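Local coordinates for protein putative glutaryl-CoA dehydrogenase (Thermus thermophilus, PDB 2EBA) that binds flavin-adenine dinucleotide and is a putative member of the acyl-CoA dehydrogenase family of flavoproteins, at residues A[124-129]-A[164-169]; A[131-136]-A[159-164]; A[153-158]-A[222-227]; A[197-202]-A[212-217]. All coordinates share one frame; numbering follows the deposited sequence.

Interaction 1: residues A[124-129]-A[164-169]; sequences EMVGCF and ITNGNL. With FAD (flavin-adenine dinucleotide), chain I.
The strand through Cys128 and Phe129 runs beside the end of the strand at 164-165 and the type II beta turn Ile164-Gly167, with Cys128 and Asn166 5.3 Å apart between their CA atoms and no backbone-to-backbone hydrogen bond across. The direct polar link comes from a side chain: Asn166 ND2 donates to Gly127 O at 3.2 Å, the nitrogen lying nearly along the C=O axis and the carbonyl oxygen close to the Asn166 amide plane. With CG beside its own backbone N (chi1 -72°), the Asn166 amide is carried over to the Gly127 carbonyl, while its CB rests near Cys128 CB. Cys128 CB packs on Ile164 CG2 at 3.9 Å, and farther out Val126 CG2 touches Leu169 CB at 3.9 Å, the two side chains crossing obliquely. Both segments reach the flavin of FAD. Phe129 O accepts from FAD N3 at 3.0 Å, and Thr165 N donates to FAD O4 at 2.9 Å, so adjacent polar atoms of the pyrimidine ring are read by two different pieces of chain. A water completes the join, accepting from Phe129 N at 2.7 Å and lying within hydrogen-bonding distance of Thr165 O and FAD O4. The Phe129 ring turns its edge to the flavin, with FAD N3 in its plane. This is the flavin-binding side of the middle domain. Helix 87-107 covers it through Val95, Phe92 and Leu99, helix 235-269 packs on Phe129, and the strand of Cys128 pairs with strand 172-178.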
# COMPACT_ATOMS: atom_id res chain seq x y z
N GLU A 124 28.04 -16.78 -31.74
CA GLU A 124 28.14 -17.71 -32.85
C GLU A 124 27.34 -18.99 -32.55
O GLU A 124 26.98 -19.72 -33.47
CB GLU A 124 29.61 -18.02 -33.08
CG GLU A 124 29.91 -19.10 -34.05
CD GLU A 124 31.38 -19.16 -34.33
OE1 GLU A 124 31.82 -20.14 -34.99
OE2 GLU A 124 32.11 -18.23 -33.89
N MET A 125 27.08 -19.23 -31.27
CA MET A 125 26.26 -20.35 -30.85
C MET A 125 25.46 -20.01 -29.60
O MET A 125 26.01 -19.79 -28.53
CB MET A 125 27.14 -21.58 -30.58
CG MET A 125 26.53 -22.59 -29.63
SD MET A 125 27.73 -23.77 -29.00
CE MET A 125 27.34 -23.76 -27.25
N VAL A 126 24.14 -19.97 -29.75
CA VAL A 126 23.24 -19.56 -28.68
C VAL A 126 22.78 -20.68 -27.74
O VAL A 126 22.49 -21.80 -28.18
CB VAL A 126 22.02 -18.81 -29.26
CG1 VAL A 126 21.67 -19.40 -30.59
CG2 VAL A 126 20.82 -18.89 -28.32
N GLY A 127 22.70 -20.37 -26.45
CA GLY A 127 22.28 -21.36 -25.49
C GLY A 127 21.04 -21.01 -24.70
O GLY A 127 20.50 -19.92 -24.81
N CYS A 128 20.58 -21.97 -23.90
CA CYS A 128 19.41 -21.77 -23.06
C CYS A 128 19.65 -22.50 -21.74
O CYS A 128 20.57 -23.30 -21.60
CB CYS A 128 18.13 -22.27 -23.76
SG CYS A 128 18.12 -24.03 -24.12
N PHE A 129 18.80 -22.22 -20.76
CA PHE A 129 18.95 -22.80 -19.44
C PHE A 129 17.64 -23.47 -19.08
O PHE A 129 16.61 -22.82 -18.95
CB PHE A 129 19.30 -21.64 -18.50
CG PHE A 129 19.42 -22.02 -17.05
CD1 PHE A 129 18.32 -22.00 -16.23
CD2 PHE A 129 20.66 -22.26 -16.50
CE1 PHE A 129 18.44 -22.22 -14.86
CE2 PHE A 129 20.80 -22.48 -15.13
CZ PHE A 129 19.68 -22.45 -14.31
N ILE A 164 11.30 -21.97 -21.29
CA ILE A 164 12.75 -21.80 -21.41
C ILE A 164 13.11 -20.77 -22.46
O ILE A 164 12.79 -20.94 -23.64
CB ILE A 164 13.42 -23.14 -21.75
CG1 ILE A 164 12.94 -24.21 -20.76
CG2 ILE A 164 14.94 -22.99 -21.71
CD1 ILE A 164 13.09 -23.83 -19.31
N THR A 165 13.77 -19.69 -22.03
CA THR A 165 14.18 -18.63 -22.93
C THR A 165 15.22 -19.17 -23.91
O THR A 165 16.04 -20.00 -23.54
CB THR A 165 14.80 -17.45 -22.16
OG1 THR A 165 13.80 -16.89 -21.31
CG2 THR A 165 15.30 -16.37 -23.10
N ASN A 166 15.16 -18.68 -25.14
CA ASN A 166 16.07 -19.11 -26.20
C ASN A 166 15.87 -20.59 -26.54
O ASN A 166 16.72 -21.19 -27.19
CB ASN A 166 17.53 -18.89 -25.79
CG ASN A 166 17.91 -17.42 -25.78
OD1 ASN A 166 17.20 -16.59 -26.34
ND2 ASN A 166 19.05 -17.11 -25.17
N GLY A 167 14.76 -21.16 -26.08
CA GLY A 167 14.47 -22.56 -26.34
C GLY A 167 14.62 -22.98 -27.79
O GLY A 167 15.21 -24.02 -28.07
N ASN A 168 14.09 -22.18 -28.72
CA ASN A 168 14.19 -22.48 -30.16
C ASN A 168 15.36 -21.83 -30.91
O ASN A 168 15.49 -22.01 -32.12
CB ASN A 168 12.88 -22.12 -30.87
CG ASN A 168 11.80 -23.14 -30.66
OD1 ASN A 168 11.31 -23.31 -29.55
ND2 ASN A 168 11.43 -23.84 -31.72
N LEU A 169 16.19 -21.08 -30.22
CA LEU A 169 17.34 -20.44 -30.86
C LEU A 169 18.60 -21.21 -30.51
O LEU A 169 19.57 -21.22 -31.27
CB LEU A 169 17.49 -18.99 -30.37
CG LEU A 169 16.40 -17.93 -30.57
CD1 LEU A 169 16.80 -16.63 -29.88
CD2 LEU A 169 16.18 -17.69 -32.04
PA FAD I . 4.66 -21.48 -9.39
O1A FAD I . 3.55 -22.51 -9.29
O2A FAD I . 6.07 -21.83 -8.97
O5B FAD I . 4.15 -20.15 -8.62
C5B FAD I . 2.93 -19.62 -8.70
C4B FAD I . 2.50 -18.65 -7.63
O4B FAD I . 2.82 -19.26 -6.20
C3B FAD I . 3.70 -17.57 -7.47
O3B FAD I . 3.07 -16.44 -6.88
C2B FAD I . 4.66 -17.95 -6.32
O2B FAD I . 5.08 -16.87 -5.59
C1B FAD I . 3.68 -18.66 -5.41
N9A FAD I . 4.51 -19.67 -4.63
C8A FAD I . 5.18 -20.69 -5.14
N7A FAD I . 5.75 -21.36 -4.08
C5A FAD I . 5.40 -20.74 -2.92
C6A FAD I . 5.68 -20.98 -1.53
N6A FAD I . 6.45 -22.00 -1.13
N1A FAD I . 5.14 -20.13 -0.59
C2A FAD I . 4.35 -19.08 -0.96
N3A FAD I . 4.07 -18.83 -2.28
C4A FAD I . 4.58 -19.66 -3.27
N1 FAD I . 12.84 -20.90 -16.18
C2 FAD I . 14.07 -21.41 -16.50
O2 FAD I . 14.56 -22.33 -15.82
N3 FAD I . 14.77 -20.92 -17.57
C4 FAD I . 14.25 -19.91 -18.34
O4 FAD I . 14.89 -19.48 -19.32
C4X FAD I . 12.98 -19.37 -18.03
N5 FAD I . 12.42 -18.37 -18.81
C5X FAD I . 11.17 -17.87 -18.53
C6 FAD I . 10.61 -16.87 -19.37
C7 FAD I . 9.31 -16.36 -19.12
C7M FAD I . 8.77 -15.31 -20.07
C8 FAD I . 8.56 -16.86 -18.01
C8M FAD I . 7.16 -16.38 -17.67
C9 FAD I . 9.12 -17.85 -17.18
C9A FAD I . 10.43 -18.38 -17.42
N10 FAD I . 11.01 -19.39 -16.62
C10 FAD I . 12.26 -19.89 -16.92
C1' FAD I . 10.30 -19.98 -15.47
C2' FAD I . 10.12 -19.05 -14.31
O2' FAD I . 11.31 -19.05 -13.52
C3' FAD I . 8.91 -19.52 -13.56
O3' FAD I . 7.77 -18.95 -14.18
C4' FAD I . 8.90 -19.14 -12.08
O4' FAD I . 9.71 -20.04 -11.32
C5' FAD I . 7.49 -19.19 -11.53
O5' FAD I . 7.09 -20.53 -11.35
P FAD I . 5.78 -21.20 -12.02
O1P FAD I . 5.35 -20.46 -13.25
O2P FAD I . 6.07 -22.67 -12.18
O3P FAD I . 4.65 -20.94 -10.91
O HOH W 1 16.87 -20.29 -21.06

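Interaction 2: residues A[131-136]-A[159-164]; sequences LTEPDG and GTKMWI. With FAD (flavin-adenine dinucleotide), chain I.
The flavin pocket of the middle domain is lined by this contact, in which the loop 131-136 lies against the end of strand 154-165 where the chain turns a corner at Trp163. Thr132 is placed between strand and cofactor. Its carbonyl oxygen accepts from Met162 N at 3.0 Å, with the donor above the carbonyl plane, while its OG1 donates to FAD N1 at 2.7 Å. OG1 lies beside its own backbone N (chi1 -59°), and that places hydroxyl and amide together at the same ring: Thr132 N and Leu131 N both donate to FAD O2, the former at 3.0 Å and nearly straight (170°). Such a concentration of donors around N1 and O2 would be expected to draw electron density toward this end of the flavin. Away from the cofactor, Lys161 bends at chi2 and sends NZ back over the loop. NZ forms a salt bridge with Glu133 OE2 at 2.6 Å, on the anti lone pair of that oxygen, and also donates to Leu131 O at 3.2 Å from above the carbonyl plane. Pro134 CG packs at about right angles on Met162 CG, 4.0 Å away, and on Thr160 CG2. Met162 CE in turn sits over the centre of one face of the Trp163 ring, with Thr132 CG2 farther off beside its edge. Strand 212-217 runs alongside 159-164, with Trp163 and Ile164 both facing Ser213 in a G1 beta bulge; Trp176 O gives Lys161 NZ a further partner, and Gly342 of the second subunit packs on Trp163.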
# COMPACT_ATOMS: atom_id res chain seq x y z
N LEU A 131 15.74 -25.24 -16.35
CA LEU A 131 15.57 -25.62 -14.95
C LEU A 131 14.11 -25.84 -14.60
O LEU A 131 13.74 -26.90 -14.09
CB LEU A 131 16.14 -24.54 -14.04
CG LEU A 131 16.03 -24.89 -12.56
CD1 LEU A 131 16.92 -26.10 -12.24
CD2 LEU A 131 16.43 -23.67 -11.77
N THR A 132 13.27 -24.84 -14.87
CA THR A 132 11.84 -24.88 -14.58
C THR A 132 11.07 -26.00 -15.30
O THR A 132 11.28 -26.27 -16.48
CB THR A 132 11.15 -23.54 -14.96
OG1 THR A 132 11.74 -22.47 -14.22
CG2 THR A 132 9.65 -23.59 -14.66
N GLU A 133 10.17 -26.63 -14.56
CA GLU A 133 9.35 -27.69 -15.12
C GLU A 133 7.88 -27.37 -14.89
O GLU A 133 7.54 -26.49 -14.10
CB GLU A 133 9.74 -29.03 -14.50
CG GLU A 133 11.01 -29.58 -15.10
CD GLU A 133 11.42 -30.90 -14.52
OE1 GLU A 133 10.52 -31.70 -14.19
OE2 GLU A 133 12.63 -31.15 -14.40
N PRO A 134 6.99 -28.06 -15.60
CA PRO A 134 5.54 -27.89 -15.51
C PRO A 134 4.87 -27.86 -14.13
O PRO A 134 3.82 -27.23 -13.95
CB PRO A 134 5.01 -29.03 -16.39
CG PRO A 134 6.03 -29.09 -17.47
CD PRO A 134 7.34 -28.98 -16.70
N ASP A 135 5.46 -28.51 -13.13
CA ASP A 135 4.82 -28.53 -11.81
C ASP A 135 5.07 -27.35 -10.88
O ASP A 135 4.42 -27.24 -9.84
CB ASP A 135 5.15 -29.85 -11.09
CG ASP A 135 4.45 -31.04 -11.73
OD1 ASP A 135 4.62 -32.17 -11.24
OD2 ASP A 135 3.72 -30.85 -12.72
N GLY A 136 5.99 -26.46 -11.24
CA GLY A 136 6.27 -25.30 -10.41
C GLY A 136 7.75 -24.95 -10.29
O GLY A 136 8.52 -25.67 -9.66
N GLY A 159 12.56 -35.98 -19.59
CA GLY A 159 11.87 -34.98 -18.80
C GLY A 159 11.35 -33.85 -19.66
O GLY A 159 11.47 -33.87 -20.88
N THR A 160 10.77 -32.85 -19.01
CA THR A 160 10.24 -31.71 -19.72
C THR A 160 10.59 -30.40 -19.00
O THR A 160 10.68 -30.35 -17.78
CB THR A 160 8.71 -31.82 -19.87
OG1 THR A 160 8.41 -32.86 -20.82
CG2 THR A 160 8.12 -30.51 -20.35
N LYS A 161 10.80 -29.34 -19.78
CA LYS A 161 11.10 -28.03 -19.22
C LYS A 161 10.12 -27.03 -19.81
O LYS A 161 9.79 -27.09 -21.00
CB LYS A 161 12.55 -27.63 -19.55
CG LYS A 161 13.60 -28.57 -18.97
CD LYS A 161 13.51 -28.64 -17.44
CE LYS A 161 14.62 -29.53 -16.85
NZ LYS A 161 14.53 -29.72 -15.37
N MET A 162 9.62 -26.13 -18.97
CA MET A 162 8.63 -25.15 -19.41
C MET A 162 9.18 -23.73 -19.29
O MET A 162 9.94 -23.42 -18.38
CB MET A 162 7.34 -25.25 -18.61
CG MET A 162 6.09 -25.62 -19.43
SD MET A 162 6.07 -24.92 -21.09
CE MET A 162 5.15 -23.55 -20.87
N TRP A 163 8.75 -22.89 -20.22
CA TRP A 163 9.13 -21.49 -20.24
C TRP A 163 10.64 -21.29 -20.37
O TRP A 163 11.20 -20.51 -19.64
CB TRP A 163 8.66 -20.78 -18.96
CG TRP A 163 7.21 -21.00 -18.56
CD1 TRP A 163 6.76 -21.66 -17.46
CD2 TRP A 163 6.05 -20.58 -19.28
NE1 TRP A 163 5.38 -21.69 -17.45
CE2 TRP A 163 4.92 -21.03 -18.56
CE3 TRP A 163 5.85 -19.87 -20.47
CZ2 TRP A 163 3.62 -20.80 -18.99
CZ3 TRP A 163 4.55 -19.64 -20.90
CH2 TRP A 163 3.45 -20.11 -20.16
N ILE A 164 11.30 -21.97 -21.29
CA ILE A 164 12.75 -21.80 -21.41
C ILE A 164 13.11 -20.77 -22.46
O ILE A 164 12.79 -20.94 -23.64
CB ILE A 164 13.42 -23.14 -21.75
CG1 ILE A 164 12.94 -24.21 -20.76
CG2 ILE A 164 14.94 -22.99 -21.71
CD1 ILE A 164 13.09 -23.83 -19.31
PA FAD I . 4.66 -21.48 -9.39
O1A FAD I . 3.55 -22.51 -9.29
O2A FAD I . 6.07 -21.83 -8.97
O5B FAD I . 4.15 -20.15 -8.62
C5B FAD I . 2.93 -19.62 -8.70
C4B FAD I . 2.50 -18.65 -7.63
O4B FAD I . 2.82 -19.26 -6.20
C3B FAD I . 3.70 -17.57 -7.47
O3B FAD I . 3.07 -16.44 -6.88
C2B FAD I . 4.66 -17.95 -6.32
O2B FAD I . 5.08 -16.87 -5.59
C1B FAD I . 3.68 -18.66 -5.41
N9A FAD I . 4.51 -19.67 -4.63
C8A FAD I . 5.18 -20.69 -5.14
N7A FAD I . 5.75 -21.36 -4.08
C5A FAD I . 5.40 -20.74 -2.92
C6A FAD I . 5.68 -20.98 -1.53
N6A FAD I . 6.45 -22.00 -1.13
N1A FAD I . 5.14 -20.13 -0.59
C2A FAD I . 4.35 -19.08 -0.96
N3A FAD I . 4.07 -18.83 -2.28
C4A FAD I . 4.58 -19.66 -3.27
N1 FAD I . 12.84 -20.90 -16.18
C2 FAD I . 14.07 -21.41 -16.50
O2 FAD I . 14.56 -22.33 -15.82
N3 FAD I . 14.77 -20.92 -17.57
C4 FAD I . 14.25 -19.91 -18.34
O4 FAD I . 14.89 -19.48 -19.32
C4X FAD I . 12.98 -19.37 -18.03
N5 FAD I . 12.42 -18.37 -18.81
C5X FAD I . 11.17 -17.87 -18.53
C6 FAD I . 10.61 -16.87 -19.37
C7 FAD I . 9.31 -16.36 -19.12
C7M FAD I . 8.77 -15.31 -20.07
C8 FAD I . 8.56 -16.86 -18.01
C8M FAD I . 7.16 -16.38 -17.67
C9 FAD I . 9.12 -17.85 -17.18
C9A FAD I . 10.43 -18.38 -17.42
N10 FAD I . 11.01 -19.39 -16.62
C10 FAD I . 12.26 -19.89 -16.92
C1' FAD I . 10.30 -19.98 -15.47
C2' FAD I . 10.12 -19.05 -14.31
O2' FAD I . 11.31 -19.05 -13.52
C3' FAD I . 8.91 -19.52 -13.56
O3' FAD I . 7.77 -18.95 -14.18
C4' FAD I . 8.90 -19.14 -12.08
O4' FAD I . 9.71 -20.04 -11.32
C5' FAD I . 7.49 -19.19 -11.53
O5' FAD I . 7.09 -20.53 -11.35
P FAD I . 5.78 -21.20 -12.02
O1P FAD I . 5.35 -20.46 -13.25
O2P FAD I . 6.07 -22.67 -12.18
O3P FAD I . 4.65 -20.94 -10.91

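Interaction 3: residues A[153-158]-A[222-227]; sequences DTWVLN and VPESLR
Trp155 leans from its strand toward Glu224 and Arg227 of the facing segment. Its CB passes 3.6 Å from Val222 O, and the ring, CG beside the backbone N (chi1 -60°), keeps that oxygen at its edge, in plane. NE1 donates to Glu224 OE1 at 2.8 Å, with the oxygen only 7° out of the ring plane and met nearly along its C-O axis. Toward the six-membered ring, CE2 and CZ2 meet Arg227 CD, 3.8 Å from CZ2, the two side chains lying slantwise to each other. Beneath the indole lies the antiparallel pairing of strands 154-165 and 220-223: Trp155 and Val222 form a hydrogen-bonded pair, Trp155 N to Val222 O at 2.6 Å and Val222 N to Trp155 O at 2.7 Å, followed by the non-hydrogen-bonded pair Thr154-Pro223. The strand then passes into the 3-10 segment 224-226, whose first amide, Glu224 N, donates to Asp153 O. Glu224 OE1 is gripped twice, because Arg227 NE also reaches its syn lone pair in a salt bridge of 3.0 Å. Leu157 CD2 touches Val222 CG2, and Phe187 of strand 184-190 meets the Trp155 ring edge-to-face.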
# COMPACT_ATOMS: atom_id res chain seq x y z
N ASP A 153 28.97 -44.94 -19.95
CA ASP A 153 29.66 -43.68 -20.16
C ASP A 153 28.85 -42.65 -20.92
O ASP A 153 29.39 -41.67 -21.43
CB ASP A 153 30.98 -43.88 -20.89
CG ASP A 153 32.17 -43.63 -20.00
OD1 ASP A 153 31.96 -43.12 -18.88
OD2 ASP A 153 33.30 -43.94 -20.43
N THR A 154 27.55 -42.90 -21.03
CA THR A 154 26.67 -41.95 -21.68
C THR A 154 25.46 -41.90 -20.76
O THR A 154 25.20 -42.85 -20.02
CB THR A 154 26.25 -42.37 -23.12
OG1 THR A 154 25.46 -43.56 -23.06
CG2 THR A 154 27.47 -42.59 -24.02
N TRP A 155 24.75 -40.77 -20.78
CA TRP A 155 23.56 -40.61 -19.95
C TRP A 155 22.32 -40.48 -20.82
O TRP A 155 22.37 -39.88 -21.90
CB TRP A 155 23.64 -39.34 -19.10
CG TRP A 155 24.78 -39.27 -18.16
CD1 TRP A 155 26.08 -39.01 -18.46
CD2 TRP A 155 24.71 -39.43 -16.74
NE1 TRP A 155 26.84 -39.00 -17.32
CE2 TRP A 155 26.03 -39.25 -16.25
CE3 TRP A 155 23.68 -39.70 -15.84
CZ2 TRP A 155 26.34 -39.34 -14.89
CZ3 TRP A 155 23.98 -39.79 -14.48
CH2 TRP A 155 25.30 -39.61 -14.02
N VAL A 156 21.20 -41.04 -20.36
CA VAL A 156 19.94 -40.94 -21.09
C VAL A 156 19.04 -40.06 -20.25
O VAL A 156 18.74 -40.36 -19.10
CB VAL A 156 19.26 -42.32 -21.31
CG1 VAL A 156 18.78 -42.91 -19.99
CG2 VAL A 156 18.08 -42.15 -22.26
N LEU A 157 18.62 -38.94 -20.84
CA LEU A 157 17.76 -37.99 -20.15
C LEU A 157 16.32 -38.04 -20.62
O LEU A 157 16.04 -38.19 -21.82
CB LEU A 157 18.31 -36.57 -20.34
CG LEU A 157 19.50 -36.09 -19.50
CD1 LEU A 157 20.59 -37.15 -19.43
CD2 LEU A 157 20.05 -34.79 -20.09
N ASN A 158 15.41 -37.92 -19.66
CA ASN A 158 13.96 -37.93 -19.92
C ASN A 158 13.29 -36.92 -19.00
O ASN A 158 13.42 -36.99 -17.78
CB ASN A 158 13.36 -39.32 -19.65
CG ASN A 158 13.57 -40.29 -20.79
OD1 ASN A 158 12.99 -40.15 -21.87
ND2 ASN A 158 14.41 -41.30 -20.56
N VAL A 222 23.39 -38.38 -23.91
CA VAL A 222 24.42 -37.39 -23.76
C VAL A 222 25.66 -38.03 -23.15
O VAL A 222 25.58 -38.67 -22.10
CB VAL A 222 23.98 -36.26 -22.82
CG1 VAL A 222 24.91 -35.07 -22.99
CG2 VAL A 222 22.52 -35.89 -23.08
N PRO A 223 26.82 -37.86 -23.81
CA PRO A 223 28.06 -38.43 -23.29
C PRO A 223 28.43 -37.82 -21.93
O PRO A 223 27.94 -36.75 -21.58
CB PRO A 223 29.07 -38.06 -24.38
CG PRO A 223 28.54 -36.76 -24.90
CD PRO A 223 27.07 -37.08 -25.03
N GLU A 224 29.28 -38.50 -21.18
CA GLU A 224 29.73 -38.01 -19.88
C GLU A 224 30.62 -36.79 -20.11
O GLU A 224 30.77 -35.95 -19.22
CB GLU A 224 30.50 -39.11 -19.14
CG GLU A 224 31.37 -38.66 -17.97
CD GLU A 224 30.58 -37.94 -16.87
OE1 GLU A 224 29.41 -38.29 -16.63
OE2 GLU A 224 31.15 -37.03 -16.24
N SER A 225 31.21 -36.71 -21.30
CA SER A 225 32.09 -35.60 -21.66
C SER A 225 31.27 -34.32 -21.84
O SER A 225 31.83 -33.23 -21.99
CB SER A 225 32.84 -35.91 -22.97
OG SER A 225 32.00 -35.73 -24.10
N LEU A 226 29.94 -34.46 -21.81
CA LEU A 226 29.04 -33.32 -21.97
C LEU A 226 28.27 -33.00 -20.68
O LEU A 226 27.37 -32.16 -20.65
CB LEU A 226 28.09 -33.56 -23.15
CG LEU A 226 28.29 -32.59 -24.33
CD1 LEU A 226 29.75 -32.25 -24.49
CD2 LEU A 226 27.72 -33.19 -25.60
N ARG A 227 28.64 -33.67 -19.60
CA ARG A 227 28.03 -33.39 -18.31
C ARG A 227 28.98 -32.43 -17.59
O ARG A 227 30.20 -32.60 -17.63
CB ARG A 227 27.87 -34.66 -17.47
CG ARG A 227 27.26 -34.38 -16.11
CD ARG A 227 27.12 -35.62 -15.28
NE ARG A 227 28.41 -36.10 -14.81
CZ ARG A 227 29.06 -35.60 -13.77
NH1 ARG A 227 28.52 -34.60 -13.09
NH2 ARG A 227 30.24 -36.09 -13.41

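Interaction 4: residues A[197-202]-A[212-217]; sequences QAREVK and TSELVL
Gln197 and Val216 pair near the open end of a beta hairpin formed by strands 196-200 and 212-217 of the middle domain; the short strand segments run at 152° to each other, antiparallel with a twist. Their backbones exchange two hydrogen bonds, Gln197 N to Val216 O and Val216 N to Gln197 O, both 2.8 Å. Next, Ala198 faces Leu215 as a non-hydrogen-bonded pair, its CB touching Leu215 CD2 at 3.8 Å on the face of the sheet opposite to Gln197 and Val216. Arg199 returns to the hydrogen-bonded register: its N donates to Glu214 O at 2.9 Å, and its O accepts from Glu214 N. On the face shared with Gln197, the Arg199 side chain, bent at chi3, lies alongside that of Glu214, which extends the same way. At Glu200 the partner is Ser213, with the CA atoms 4.0 Å apart and the side chains diverging; Ser213 OG bonds to Asn168. Beyond the strand, Val201 N still donates to Thr212 O at 2.7 Å, and Val201 CG2 lies near the same carbonyl. Val201 also packs on Trp163 and on Thr346 of the second subunit, so this end of the hairpin reaches the subunit boundary close to FAD. In the Arg199-Glu214 salt bridge, OE1 stands over one face of the guanidinium, 2.8 Å from NH2, in an attraction of charges without an N-H pointing at the oxygen, while Val216 CG2 approaches Arg199 NH1 to 3.4 Å.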
# COMPACT_ATOMS: atom_id res chain seq x y z
N GLN A 197 13.18 -32.19 -28.31
CA GLN A 197 12.27 -31.32 -29.04
C GLN A 197 12.04 -30.01 -28.32
O GLN A 197 11.88 -29.98 -27.10
CB GLN A 197 10.91 -32.00 -29.25
CG GLN A 197 10.94 -33.34 -29.98
CD GLN A 197 11.35 -33.23 -31.45
OE1 GLN A 197 11.21 -34.19 -32.22
NE2 GLN A 197 11.86 -32.06 -31.85
N ALA A 198 12.03 -28.92 -29.08
CA ALA A 198 11.80 -27.59 -28.52
C ALA A 198 10.64 -26.95 -29.26
O ALA A 198 10.70 -26.75 -30.46
CB ALA A 198 13.04 -26.73 -28.69
N ARG A 199 9.57 -26.64 -28.53
CA ARG A 199 8.41 -26.02 -29.15
C ARG A 199 8.17 -24.68 -28.50
O ARG A 199 8.20 -24.55 -27.27
CB ARG A 199 7.19 -26.94 -29.00
CG ARG A 199 7.44 -28.33 -29.59
CD ARG A 199 6.17 -29.12 -29.86
NE ARG A 199 5.50 -29.58 -28.64
CZ ARG A 199 6.04 -30.43 -27.76
NH1 ARG A 199 7.26 -30.92 -27.96
NH2 ARG A 199 5.34 -30.80 -26.69
N GLU A 200 7.95 -23.67 -29.32
CA GLU A 200 7.72 -22.32 -28.82
C GLU A 200 6.36 -22.16 -28.17
O GLU A 200 5.40 -22.82 -28.53
CB GLU A 200 7.82 -21.31 -29.95
CG GLU A 200 9.17 -21.25 -30.59
CD GLU A 200 9.19 -20.25 -31.71
OE1 GLU A 200 8.10 -19.86 -32.16
OE2 GLU A 200 10.29 -19.85 -32.16
N VAL A 201 6.32 -21.24 -27.21
CA VAL A 201 5.11 -20.92 -26.46
C VAL A 201 4.41 -19.78 -27.20
O VAL A 201 5.03 -18.78 -27.55
CB VAL A 201 5.48 -20.46 -25.03
CG1 VAL A 201 4.23 -20.00 -24.28
CG2 VAL A 201 6.18 -21.61 -24.28
N LYS A 202 3.11 -19.95 -27.45
CA LYS A 202 2.33 -18.94 -28.16
C LYS A 202 1.34 -18.26 -27.24
O LYS A 202 1.11 -18.71 -26.11
CB LYS A 202 1.57 -19.60 -29.32
CG LYS A 202 2.43 -20.46 -30.23
CD LYS A 202 3.66 -19.69 -30.70
CE LYS A 202 4.53 -20.56 -31.58
NZ LYS A 202 5.75 -19.83 -31.94
N THR A 212 10.40 -18.10 -26.14
CA THR A 212 10.15 -18.94 -24.98
C THR A 212 9.66 -20.27 -25.51
O THR A 212 8.75 -20.32 -26.32
CB THR A 212 9.04 -18.36 -24.11
OG1 THR A 212 9.20 -16.93 -24.03
CG2 THR A 212 9.10 -18.97 -22.72
N SER A 213 10.26 -21.35 -25.03
CA SER A 213 9.90 -22.66 -25.53
C SER A 213 9.63 -23.67 -24.45
O SER A 213 9.80 -23.41 -23.26
CB SER A 213 11.02 -23.17 -26.43
OG SER A 213 11.50 -22.15 -27.28
N GLU A 214 9.17 -24.82 -24.89
CA GLU A 214 8.92 -25.93 -24.00
C GLU A 214 9.91 -26.98 -24.49
O GLU A 214 9.98 -27.27 -25.69
CB GLU A 214 7.49 -26.43 -24.16
CG GLU A 214 7.17 -27.60 -23.28
CD GLU A 214 5.89 -28.28 -23.68
OE1 GLU A 214 5.83 -28.84 -24.80
OE2 GLU A 214 4.93 -28.25 -22.87
N LEU A 215 10.72 -27.53 -23.59
CA LEU A 215 11.70 -28.53 -24.01
C LEU A 215 11.19 -29.90 -23.61
O LEU A 215 10.70 -30.11 -22.51
CB LEU A 215 13.07 -28.27 -23.35
CG LEU A 215 13.66 -26.86 -23.46
CD1 LEU A 215 15.05 -26.81 -22.83
CD2 LEU A 215 13.71 -26.45 -24.91
N VAL A 216 11.27 -30.83 -24.55
CA VAL A 216 10.84 -32.18 -24.29
C VAL A 216 12.02 -33.07 -24.62
O VAL A 216 12.50 -33.08 -25.75
CB VAL A 216 9.62 -32.58 -25.16
CG1 VAL A 216 9.25 -34.02 -24.88
CG2 VAL A 216 8.44 -31.68 -24.85
N LEU A 217 12.51 -33.78 -23.61
CA LEU A 217 13.62 -34.69 -23.79
C LEU A 217 13.08 -36.11 -23.67
O LEU A 217 12.62 -36.53 -22.62
CB LEU A 217 14.71 -34.44 -22.74
CG LEU A 217 15.50 -33.14 -22.94
CD1 LEU A 217 14.74 -32.00 -22.29
CD2 LEU A 217 16.90 -33.28 -22.34

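Overall arrangement
From the N terminus, 124-129 opens interaction 1, and the loop it closes at 164-169 holds interaction 2 within it, between 131-136 and 159-164; the two share Ile164 and both touch FAD. Interaction 3 opens inside those loops, at 153-158, but closes only at 222-227, so it crosses both. Interaction 4 follows interactions 1 and 2 in series and is nested inside the loop of interaction 3. Strand 154-165 serves interactions 1, 2 and 3 and neighbours strand 212-217 of interaction 4, through links such as Ile164 N to Ser213 O. The flavin site is thereby joined to the hairpin and to strand 220-223.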